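Local atomic coordinates of glycosyl hydrolases family 31 family protein (Aspergillus niger, PDB entry 6DRU), a protein that catalyses the release of alpha-xylose from the non-reducing terminal glucose of xyloglucan oligosaccharides, as a family 31 glycosidase. Residues Glu260-Thr263 / Glu264-Leu268; Ala571-Pro574 / Trp575-Gly578; Thr685-Gly688 / Gly689-Val692. One frame throughout, in Å; residues are numbered along the deposited sequence.

Contact 1. Residues Glu260-Thr263 / Glu264-Leu268. With NAG (2-acetamido-2-deoxy-beta-D-glucopyranose), chain C; BMA (beta-D-mannopyranose), chain D; MAN (alpha-D-mannopyranose), chain B.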
ATOM      1  N   GLU A 260     -42.452   7.321 -22.084  1.00 53.49           N
ATOM      2  CA  GLU A 260     -41.839   8.581 -21.686  1.00 51.60           C
ATOM      3  C   GLU A 260     -42.728   9.454 -20.807  1.00 60.85           C
ATOM      4  O   GLU A 260     -42.208  10.154 -19.930  1.00 66.54           O
ATOM      5  CB  GLU A 260     -41.418   9.352 -22.941  1.00 54.14           C
ATOM      6  CG  GLU A 260     -40.452  10.491 -22.693  1.00 59.85           C
ATOM      7  CD  GLU A 260     -41.146  11.831 -22.650  1.00 73.79           C
ATOM      8  OE1 GLU A 260     -42.394  11.848 -22.671  1.00 72.29           O
ATOM      9  OE2 GLU A 260     -40.447  12.864 -22.595  1.00 88.27           O
ATOM     10  N   ASN A 261     -44.043   9.448 -21.010  1.00 59.96           N
ATOM     11  CA  ASN A 261     -44.939  10.264 -20.199  1.00 60.03           C
ATOM     12  C   ASN A 261     -46.147   9.432 -19.779  1.00 66.15           C
ATOM     13  O   ASN A 261     -46.311   8.279 -20.186  1.00 65.27           O
ATOM     14  CB  ASN A 261     -45.364  11.542 -20.941  1.00 64.82           C
ATOM     15  CG  ASN A 261     -46.286  11.269 -22.121  1.00 67.15           C
ATOM     16  OD1 ASN A 261     -47.434  10.861 -21.948  1.00 71.37           O
ATOM     17  ND2 ASN A 261     -45.789  11.518 -23.328  1.00 64.17           N
ATOM     18  N   GLN A 262     -47.004  10.040 -18.952  1.00 64.37           N
ATOM     19  CA  GLN A 262     -48.136   9.317 -18.383  1.00 57.80           C
ATOM     20  C   GLN A 262     -49.157   8.942 -19.449  1.00 69.99           C
ATOM     21  O   GLN A 262     -49.717   7.839 -19.421  1.00 72.36           O
ATOM     22  CB  GLN A 262     -48.793  10.149 -17.283  1.00 59.54           C
ATOM     23  CG  GLN A 262     -50.091   9.555 -16.759  1.00 61.44           C
ATOM     24  CD  GLN A 262     -50.652  10.317 -15.576  1.00 68.46           C
ATOM     25  OE1 GLN A 262     -49.955  11.112 -14.945  1.00 58.29           O
ATOM     26  NE2 GLN A 262     -51.922  10.081 -15.270  1.00 78.71           N
ATOM     27  N   THR A 263     -49.418   9.845 -20.395  1.00 64.90           N
ATOM     28  CA  THR A 263     -50.449   9.580 -21.393  1.00 64.51           C
ATOM     29  C   THR A 263     -50.041   8.455 -22.337  1.00 62.79           C
ATOM     30  O   THR A 263     -50.898   7.683 -22.782  1.00 62.48           O
ATOM     31  CB  THR A 263     -50.751  10.862 -22.175  1.00 59.12           C
ATOM     32  OG1 THR A 263     -51.514  11.755 -21.352  1.00 67.78           O
ATOM     33  CG2 THR A 263     -51.523  10.567 -23.455  1.00 60.45           C
ATOM     34  N   GLU A 264     -48.743   8.302 -22.604  1.00 61.01           N
ATOM     35  CA  GLU A 264     -48.296   7.176 -23.419  1.00 55.09           C
ATOM     36  C   GLU A 264     -48.548   5.850 -22.710  1.00 65.01           C
ATOM     37  O   GLU A 264     -48.913   4.856 -23.350  1.00 67.07           O
ATOM     38  CB  GLU A 264     -46.814   7.329 -23.762  1.00 56.02           C
ATOM     39  CG  GLU A 264     -46.243   6.169 -24.558  1.00 62.81           C
ATOM     40  CD  GLU A 264     -44.807   6.398 -24.981  1.00 79.64           C
ATOM     41  OE1 GLU A 264     -44.345   7.559 -24.921  1.00 65.29           O
ATOM     42  OE2 GLU A 264     -44.145   5.420 -25.389  1.00 76.89           O
ATOM     43  N   VAL A 265     -48.366   5.818 -21.389  1.00 61.85           N
ATOM     44  CA  VAL A 265     -48.636   4.600 -20.631  1.00 55.08           C
ATOM     45  C   VAL A 265     -50.130   4.312 -20.598  1.00 57.99           C
ATOM     46  O   VAL A 265     -50.556   3.154 -20.678  1.00 62.74           O
ATOM     47  CB  VAL A 265     -48.042   4.714 -19.215  1.00 54.11           C
ATOM     48  CG1 VAL A 265     -48.472   3.538 -18.356  1.00 43.70           C
ATOM     49  CG2 VAL A 265     -46.527   4.792 -19.290  1.00 50.60           C
ATOM     50  N   GLU A 266     -50.954   5.354 -20.480  1.00 62.08           N
ATOM     51  CA  GLU A 266     -52.396   5.137 -20.439  1.00 62.05           C
ATOM     52  C   GLU A 266     -52.933   4.673 -21.790  1.00 66.20           C
ATOM     53  O   GLU A 266     -53.857   3.854 -21.845  1.00 72.06           O
ATOM     54  CB  GLU A 266     -53.109   6.407 -19.978  1.00 63.36           C
ATOM     55  CG  GLU A 266     -52.946   6.697 -18.495  1.00 64.59           C
ATOM     56  CD  GLU A 266     -53.539   8.030 -18.085  1.00 83.53           C
ATOM     57  OE1 GLU A 266     -53.607   8.942 -18.934  1.00 90.97           O
ATOM     58  OE2 GLU A 266     -53.947   8.161 -16.910  1.00 86.30           O
ATOM     59  N   LEU A 267     -52.364   5.171 -22.894  1.00 68.31           N
ATOM     60  CA  LEU A 267     -52.792   4.691 -24.205  1.00 60.91           C
ATOM     61  C   LEU A 267     -52.313   3.271 -24.462  1.00 68.59           C
ATOM     62  O   LEU A 267     -52.955   2.529 -25.213  1.00 76.41           O
ATOM     63  CB  LEU A 267     -52.294   5.625 -25.310  1.00 57.42           C
ATOM     64  CG  LEU A 267     -52.765   7.080 -25.256  1.00 71.78           C
ATOM     65  CD1 LEU A 267     -52.158   7.886 -26.397  1.00 62.46           C
ATOM     66  CD2 LEU A 267     -54.284   7.163 -25.271  1.00 76.10           C
ATOM     67  N   LEU A 268     -51.194   2.875 -23.853  1.00 67.41           N
ATOM     68  CA  LEU A 268     -50.724   1.500 -23.981  1.00 65.94           C
ATOM     69  C   LEU A 268     -51.705   0.526 -23.339  1.00 67.88           C
ATOM     70  O   LEU A 268     -52.032  -0.518 -23.917  1.00 69.14           O
ATOM     71  CB  LEU A 268     -49.335   1.370 -23.360  1.00 54.71           C
ATOM     72  CG  LEU A 268     -48.674  -0.006 -23.361  1.00 61.07           C
ATOM     73  CD1 LEU A 268     -48.408  -0.477 -24.778  1.00 60.87           C
ATOM     74  CD2 LEU A 268     -47.380   0.081 -22.582  1.00 56.27           C
TER
HETATM   75  C1  NAG C   1     -46.758  11.794 -24.404  1.00 73.01           C
HETATM   76  C2  NAG C   1     -46.319  12.910 -25.329  1.00 70.12           C
HETATM   77  C3  NAG C   1     -47.139  12.984 -26.564  1.00 70.11           C
HETATM   78  C4  NAG C   1     -47.219  11.624 -27.218  1.00 70.68           C
HETATM   79  C5  NAG C   1     -47.716  10.608 -26.214  1.00 65.64           C
HETATM   80  C6  NAG C   1     -47.749   9.234 -26.843  1.00 69.08           C
HETATM   81  C7  NAG C   1     -45.177  14.743 -24.181  1.00 68.97           C
HETATM   82  C8  NAG C   1     -43.867  14.048 -24.454  1.00 60.73           C
HETATM   83  N2  NAG C   1     -46.379  14.147 -24.631  1.00 72.51           N
HETATM   84  O3  NAG C   1     -46.590  13.941 -27.440  1.00 71.06           O
HETATM   85  O4  NAG C   1     -48.098  11.689 -28.315  1.00 69.09           O
HETATM   86  O5  NAG C   1     -46.839  10.585 -25.118  1.00 72.57           O
HETATM   87  O6  NAG C   1     -46.477   8.938 -27.376  1.00 78.42           O
HETATM   88  O7  NAG C   1     -45.193  15.799 -23.581  1.00 82.98           O
HETATM   89  C1  BMA D   3     -39.240  16.430 -23.390  1.00 73.60           C
HETATM   90  C2  BMA D   3     -40.220  15.718 -24.325  1.00 70.00           C
HETATM   91  C3  BMA D   3     -40.988  16.771 -25.127  1.00 75.95           C
HETATM   92  C4  BMA D   3     -41.616  17.836 -24.215  1.00 69.87           C
HETATM   93  C5  BMA D   3     -40.548  18.420 -23.281  1.00 72.16           C
HETATM   94  C6  BMA D   3     -41.114  19.405 -22.274  1.00 64.89           C
HETATM   95  O2  BMA D   3     -41.164  15.017 -23.536  1.00 67.60           O
HETATM   96  O3  BMA D   3     -41.984  16.186 -25.958  1.00 77.82           O
HETATM   97  O4  BMA D   3     -42.169  18.878 -25.004  1.00 73.36           O
HETATM   98  O5  BMA D   3     -39.927  17.343 -22.561  1.00 71.04           O
HETATM   99  O6  BMA D   3     -42.408  18.962 -21.887  1.00 63.78           O
HETATM  100  C1  MAN B   8     -47.431  18.298 -21.495  1.00 71.62           C
HETATM  101  C2  MAN B   8     -48.785  18.671 -20.944  1.00 67.80           C
HETATM  102  C3  MAN B   8     -49.016  17.931 -19.643  1.00 67.30           C
HETATM  103  C4  MAN B   8     -48.682  16.458 -19.768  1.00 68.66           C
HETATM  104  C5  MAN B   8     -47.404  16.231 -20.551  1.00 66.31           C
HETATM  105  C6  MAN B   8     -47.240  14.753 -20.838  1.00 78.18           C
HETATM  106  O2  MAN B   8     -49.784  18.323 -21.875  1.00 75.66           O
HETATM  107  O3  MAN B   8     -50.369  18.065 -19.273  1.00 66.84           O
HETATM  108  O4  MAN B   8     -48.519  15.923 -18.475  1.00 68.78           O
HETATM  109  O5  MAN B   8     -47.441  16.923 -21.775  1.00 74.20           O
HETATM  110  O6  MAN B   8     -48.254  14.006 -20.201  1.00 76.15           O
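The N-cap of helix 262-274 is built by Asn261, whose OD1 accepts from Glu264 N at 2.9 Å and, weakly, from Thr263 N. The N-H of Glu264 reaches this oxygen from above the plane of the side-chain carbonyl. With chi1 at 69°, CG sits between the backbone N and the carbonyl carbon and turns the amide back over the first helical turn. Asparagine suits the place doubly: Asn261-Gln262-Thr263 is an N-glycosylation sequon, ND2 is covalently bound to C1 of an NAG, and the carbonyl oxygen remains to do the capping. The helix so begun follows strand 252-254 and leads to strand 281-284, a beta-alpha-beta unit of the TIM-barrel domain. Within its first turns, Gln262 NE2 gives Glu266 OE2 a nearly straight bond (3.2 Å, 170°). The acceptor lies in the amide plane of Gln262, yet is met from above its own carboxylate, the two planes standing 79° apart. Gln262 OE1 accepts from Asn304 N, so both ends of the amide are used. Thr263 and Leu267 run side by side, CG2 of the threonine 4.0 Å from CD1 of the leucine. Glu264 stretches back toward the preceding loop, where its OE1 takes a weak bond from Glu260 N, while Glu260 OE2 accepts from O2 of a beta-mannose in another attached glycan, a hydrogen bond modelled very short (2.5 Å).

Contact 2. Residues Ala571-Pro574 / Trp575-Gly578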
ATOM      1  N   ALA A 571     -41.359   1.378 -31.238  1.00 69.38           N
ATOM      2  CA  ALA A 571     -42.285   0.539 -30.494  1.00 67.04           C
ATOM      3  C   ALA A 571     -41.727  -0.866 -30.275  1.00 67.21           C
ATOM      4  O   ALA A 571     -40.783  -1.308 -30.939  1.00 60.49           O
ATOM      5  CB  ALA A 571     -43.629   0.455 -31.217  1.00 66.79           C
ATOM      6  N   ASN A 572     -42.339  -1.572 -29.313  1.00 66.72           N
ATOM      7  CA  ASN A 572     -41.975  -2.950 -28.994  1.00 66.60           C
ATOM      8  C   ASN A 572     -43.197  -3.743 -28.539  1.00 65.83           C
ATOM      9  O   ASN A 572     -43.080  -4.640 -27.697  1.00 65.55           O
ATOM     10  CB  ASN A 572     -40.874  -2.982 -27.918  1.00 66.65           C
ATOM     11  CG  ASN A 572     -40.287  -4.371 -27.710  1.00 69.87           C
ATOM     12  OD1 ASN A 572     -39.699  -4.954 -28.621  1.00 69.67           O
ATOM     13  ND2 ASN A 572     -40.445  -4.905 -26.504  1.00 61.54           N
ATOM     14  N   GLU A 573     -44.364  -3.425 -29.079  1.00 73.47           N
ATOM     15  CA  GLU A 573     -45.626  -4.032 -28.691  1.00 70.76           C
ATOM     16  C   GLU A 573     -45.926  -5.238 -29.569  1.00 67.54           C
ATOM     17  O   GLU A 573     -45.390  -5.363 -30.675  1.00 65.80           O
ATOM     18  CB  GLU A 573     -46.752  -3.003 -28.796  1.00 69.90           C
ATOM     19  CG  GLU A 573     -46.717  -1.904 -27.732  1.00 68.24           C
ATOM     20  CD  GLU A 573     -45.545  -0.948 -27.898  1.00 75.49           C
ATOM     21  OE1 GLU A 573     -44.579  -1.044 -27.112  1.00 72.46           O
ATOM     22  OE2 GLU A 573     -45.583  -0.111 -28.825  1.00 81.19           O
ATOM     23  N   PRO A 574     -46.777  -6.161 -29.103  1.00 63.37           N
ATOM     24  CA  PRO A 574     -47.057  -7.369 -29.896  1.00 68.06           C
ATOM     25  C   PRO A 574     -47.672  -7.088 -31.261  1.00 69.68           C
ATOM     26  O   PRO A 574     -47.691  -7.995 -32.104  1.00 75.97           O
ATOM     27  CB  PRO A 574     -48.023  -8.165 -29.004  1.00 53.42           C
ATOM     28  CG  PRO A 574     -48.537  -7.187 -28.002  1.00 55.47           C
ATOM     29  CD  PRO A 574     -47.435  -6.206 -27.786  1.00 60.77           C
ATOM     30  N   TRP A 575     -48.165  -5.877 -31.507  1.00 60.04           N
ATOM     31  CA  TRP A 575     -48.715  -5.497 -32.800  1.00 55.44           C
ATOM     32  C   TRP A 575     -47.768  -4.617 -33.607  1.00 57.41           C
ATOM     33  O   TRP A 575     -48.178  -4.057 -34.627  1.00 67.75           O
ATOM     34  CB  TRP A 575     -50.050  -4.777 -32.608  1.00 45.22           C
ATOM     35  CG  TRP A 575     -49.975  -3.692 -31.590  1.00 57.55           C
ATOM     36  CD1 TRP A 575     -49.566  -2.407 -31.789  1.00 62.43           C
ATOM     37  CD2 TRP A 575     -50.322  -3.794 -30.205  1.00 66.39           C
ATOM     38  NE1 TRP A 575     -49.632  -1.703 -30.612  1.00 62.76           N
ATOM     39  CE2 TRP A 575     -50.096  -2.531 -29.624  1.00 63.76           C
ATOM     40  CE3 TRP A 575     -50.803  -4.831 -29.399  1.00 60.69           C
ATOM     41  CZ2 TRP A 575     -50.333  -2.276 -28.275  1.00 60.25           C
ATOM     42  CZ3 TRP A 575     -51.039  -4.576 -28.060  1.00 64.83           C
ATOM     43  CH2 TRP A 575     -50.804  -3.309 -27.510  1.00 62.80           C
ATOM     44  N   SER A 576     -46.517  -4.478 -33.175  1.00 62.01           N
ATOM     45  CA  SER A 576     -45.574  -3.559 -33.795  1.00 64.55           C
ATOM     46  C   SER A 576     -44.576  -4.254 -34.712  1.00 60.79           C
ATOM     47  O   SER A 576     -43.612  -3.618 -35.152  1.00 68.35           O
ATOM     48  CB  SER A 576     -44.830  -2.769 -32.716  1.00 63.80           C
ATOM     49  OG  SER A 576     -45.737  -2.114 -31.846  1.00 60.29           O
ATOM     50  N   TYR A 577     -44.779  -5.535 -35.016  1.00 59.57           N
ATOM     51  CA  TYR A 577     -43.809  -6.316 -35.775  1.00 67.29           C
ATOM     52  C   TYR A 577     -44.402  -6.862 -37.068  1.00 71.55           C
ATOM     53  O   TYR A 577     -44.004  -7.927 -37.541  1.00 69.11           O
ATOM     54  CB  TYR A 577     -43.250  -7.452 -34.920  1.00 63.54           C
ATOM     55  CG  TYR A 577     -42.353  -6.969 -33.806  1.00 66.35           C
ATOM     56  CD1 TYR A 577     -42.885  -6.528 -32.601  1.00 68.01           C
ATOM     57  CD2 TYR A 577     -40.975  -6.944 -33.964  1.00 64.08           C
ATOM     58  CE1 TYR A 577     -42.069  -6.079 -31.584  1.00 71.05           C
ATOM     59  CE2 TYR A 577     -40.150  -6.498 -32.952  1.00 67.92           C
ATOM     60  CZ  TYR A 577     -40.702  -6.067 -31.764  1.00 71.09           C
ATOM     61  OH  TYR A 577     -39.884  -5.621 -30.754  1.00 76.90           O
ATOM     62  N   GLY A 578     -45.344  -6.142 -37.653  1.00 71.37           N
ATOM     63  CA  GLY A 578     -45.963  -6.578 -38.886  1.00 68.51           C
ATOM     64  C   GLY A 578     -47.287  -7.278 -38.643  1.00 75.49           C
ATOM     65  O   GLY A 578     -47.485  -7.969 -37.638  1.00 76.54           O
TER
HETATM   66  O   HOH W   1     -46.727  -7.449 -34.745  1.00 49.84           O
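Glu573 lays its side chain over the indole of Trp575, two residues on. Its CB stands above the five-membered ring in a CH-pi contact, 3.7 Å from the centroid and 23° off the normal. CG follows at the rim of the six-membered ring, 3.7 Å from Trp575 CZ2. There the chain bends (chi2 69°), and the carboxylate turns away from the indole toward Asn572 N. OE1 accepts from Asn572 N at 3.2 Å, a donor that lies well above the carboxylate plane, and is also hydrogen-bonded to Tyr259 OH; OE2 lies near Ser576 OG. Glutamate suits the site because its methylenes pack on an aromatic ring while OE1 is hydrogen-bonded to polar groups beyond the ring.

Pro574 covers the neighbouring part of the indole: its CD is 4.2 Å from the centroid of the six-membered ring, on the face that also carries Glu573 CB. The proline holds the second position of a type I beta turn, where its restricted phi fits well, and the turn closes through Ser576 N to Glu573 O at 2.9 Å. Ser576 OG returns to accept a weak bond from Glu573 N. Beyond the turn, a water accepts from Tyr577 N and donates to Pro574 O and Gly578 O, tying the next bend together. The Tyr577 ring turns its edge to Glu573 O, 3.4 Å from CD1, and its hydroxyl is hydrogen-bonded to Arg560 NE.

Trp575 faces helix 262-274 through an edge-to-face pair with Phe272, with Arg275 adding a cation-pi contact. Pro574 wedges between Phe272, Tyr252 of strand 252-254 and Ile585 and Ile589 of helix 582-594, and Tyr577 stacks on Tyr541 of helix 535-548.

Contact 3. Residues Thr685-Gly688 / Gly689-Val692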
ATOM      1  N   THR A 685     -44.408 -38.939 -31.496  1.00 72.71           N
ATOM      2  CA  THR A 685     -43.558 -39.473 -30.444  1.00 74.03           C
ATOM      3  C   THR A 685     -42.241 -39.958 -31.031  1.00 77.59           C
ATOM      4  O   THR A 685     -42.198 -40.465 -32.156  1.00 68.37           O
ATOM      5  CB  THR A 685     -44.253 -40.613 -29.699  1.00 70.23           C
ATOM      6  OG1 THR A 685     -44.411 -41.739 -30.573  1.00 74.77           O
ATOM      7  CG2 THR A 685     -45.616 -40.164 -29.197  1.00 63.77           C
ATOM      8  N   TYR A 686     -41.164 -39.778 -30.268  1.00 79.74           N
ATOM      9  CA  TYR A 686     -39.828 -40.180 -30.677  1.00 72.92           C
ATOM     10  C   TYR A 686     -39.155 -40.938 -29.542  1.00 73.08           C
ATOM     11  O   TYR A 686     -39.509 -40.788 -28.370  1.00 70.13           O
ATOM     12  CB  TYR A 686     -38.966 -38.971 -31.069  1.00 70.78           C
ATOM     13  CG  TYR A 686     -39.539 -38.113 -32.175  1.00 73.00           C
ATOM     14  CD1 TYR A 686     -40.562 -37.206 -31.921  1.00 67.10           C
ATOM     15  CD2 TYR A 686     -39.046 -38.197 -33.471  1.00 70.97           C
ATOM     16  CE1 TYR A 686     -41.085 -36.419 -32.928  1.00 85.00           C
ATOM     17  CE2 TYR A 686     -39.562 -37.413 -34.485  1.00 71.64           C
ATOM     18  CZ  TYR A 686     -40.581 -36.525 -34.208  1.00 84.96           C
ATOM     19  OH  TYR A 686     -41.098 -35.741 -35.215  1.00 71.47           O
ATOM     20  N   ALA A 687     -38.168 -41.753 -29.902  1.00 77.95           N
ATOM     21  CA  ALA A 687     -37.397 -42.498 -28.919  1.00 81.02           C
ATOM     22  C   ALA A 687     -36.193 -41.683 -28.466  1.00 85.54           C
ATOM     23  O   ALA A 687     -35.618 -40.904 -29.232  1.00 82.77           O
ATOM     24  CB  ALA A 687     -36.937 -43.838 -29.490  1.00 73.85           C
ATOM     25  N   GLY A 688     -35.809 -41.877 -27.203  1.00 71.37           N
ATOM     26  CA  GLY A 688     -34.696 -41.141 -26.646  1.00 76.26           C
ATOM     27  C   GLY A 688     -33.346 -41.669 -27.093  1.00 69.41           C
ATOM     28  O   GLY A 688     -33.203 -42.807 -27.539  1.00 86.44           O
ATOM     29  N   GLY A 689     -32.338 -40.810 -26.971  1.00 77.79           N
ATOM     30  CA  GLY A 689     -30.975 -41.186 -27.285  1.00 75.73           C
ATOM     31  C   GLY A 689     -30.534 -40.903 -28.701  1.00 73.07           C
ATOM     32  O   GLY A 689     -29.612 -41.567 -29.189  1.00 78.89           O
ATOM     33  N   GLN A 690     -31.152 -39.938 -29.377  1.00 75.61           N
ATOM     34  CA  GLN A 690     -30.822 -39.640 -30.763  1.00 70.33           C
ATOM     35  C   GLN A 690     -31.120 -38.176 -31.051  1.00 75.34           C
ATOM     36  O   GLN A 690     -31.835 -37.506 -30.300  1.00 71.29           O
ATOM     37  CB  GLN A 690     -31.606 -40.535 -31.725  1.00 75.75           C
ATOM     38  CG  GLN A 690     -33.071 -40.662 -31.348  1.00 86.47           C
ATOM     39  CD  GLN A 690     -33.959 -40.956 -32.534  1.00 77.84           C
ATOM     40  OE1 GLN A 690     -33.487 -41.073 -33.666  1.00 85.70           O
ATOM     41  NE2 GLN A 690     -35.258 -41.074 -32.282  1.00 63.81           N
ATOM     42  N   VAL A 691     -30.564 -37.689 -32.156  1.00 71.85           N
ATOM     43  CA  VAL A 691     -30.843 -36.348 -32.656  1.00 64.75           C
ATOM     44  C   VAL A 691     -31.910 -36.453 -33.735  1.00 74.09           C
ATOM     45  O   VAL A 691     -31.774 -37.239 -34.682  1.00 78.36           O
ATOM     46  CB  VAL A 691     -29.574 -35.677 -33.207  1.00 65.44           C
ATOM     47  CG1 VAL A 691     -29.924 -34.351 -33.874  1.00 54.95           C
ATOM     48  CG2 VAL A 691     -28.559 -35.469 -32.099  1.00 76.04           C
ATOM     49  N   VAL A 692     -32.972 -35.669 -33.594  1.00 73.49           N
ATOM     50  CA  VAL A 692     -34.076 -35.673 -34.543  1.00 71.00           C
ATOM     51  C   VAL A 692     -34.214 -34.278 -35.136  1.00 75.93           C
ATOM     52  O   VAL A 692     -33.949 -33.270 -34.472  1.00 84.90           O
ATOM     53  CB  VAL A 692     -35.397 -36.134 -33.885  1.00 67.71           C
ATOM     54  CG1 VAL A 692     -35.218 -37.498 -33.238  1.00 66.21           C
ATOM     55  CG2 VAL A 692     -35.877 -35.118 -32.859  1.00 67.60           C
TER
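Tyr686 and Val692 both direct their side chains into the bend between their strands, where they cross obliquely. The approach is a single apolar one, CD2 of the tyrosine ring to CG1 of the valine at 3.9 Å. The valine methyl comes to the ring at a slant. Its chi1 of -56° sets CG1 anti to the carbonyl carbon, which puts that branch on the tyrosine's side. An aromatic ring and a beta-branched residue suit this pairing, since each favours an extended backbone and a ring carbon can meet a methyl in a purely apolar contact; both also rest on Leu666 of strand 661-666.

Gln690 reaches across the bend on a different course. Its CG lies between the backbone N and the carbonyl carbon (chi1 44°), which, with the chain extended beyond CG, brings the amide to the Ala687 carbonyl. NE2 then donates to Ala687 O at 3.1 Å, along a line that keeps to the plane of the glutamine amide and is tilted from the plane of the Ala687 carbonyl. CG of Gln690 also lies near this oxygen. A glutamine is long enough to span this distance and brings an N-H to a carbonyl of the bend.

Between these residues the chain turns through Gly688 and Gly689. The positive phi of Gly689 (92°) is one that glycine adopts easily, and its carbonyl is hydrogen-bonded to Lys627 NZ. Gly689 and Gln690 together face Leu666 on the antiparallel partner strand, the signature of a G1 beta bulge at the start of strand 690-695.

From the N terminus the chain meets the three contacts in series: none nests within another or crosses it; contact 1 closes the first turn of a helix, and contacts 2 and 3 close short turns. Contact 1 starts helix 262-274 in the TIM-barrel domain. About 300 residues later contact 2 turns the loop between strand 554-555 and helix 582-594, and the two meet where Leu268 CD1 packs against Glu573 CG at 3.7 Å, joining that helix to the late barrel loop. Contact 3 lies in the C-terminal domain, its centre about 36 Å from that of contact 2 and 49 Å from that of contact 1, and carries the chain from strand 685-686 into strand 690-695.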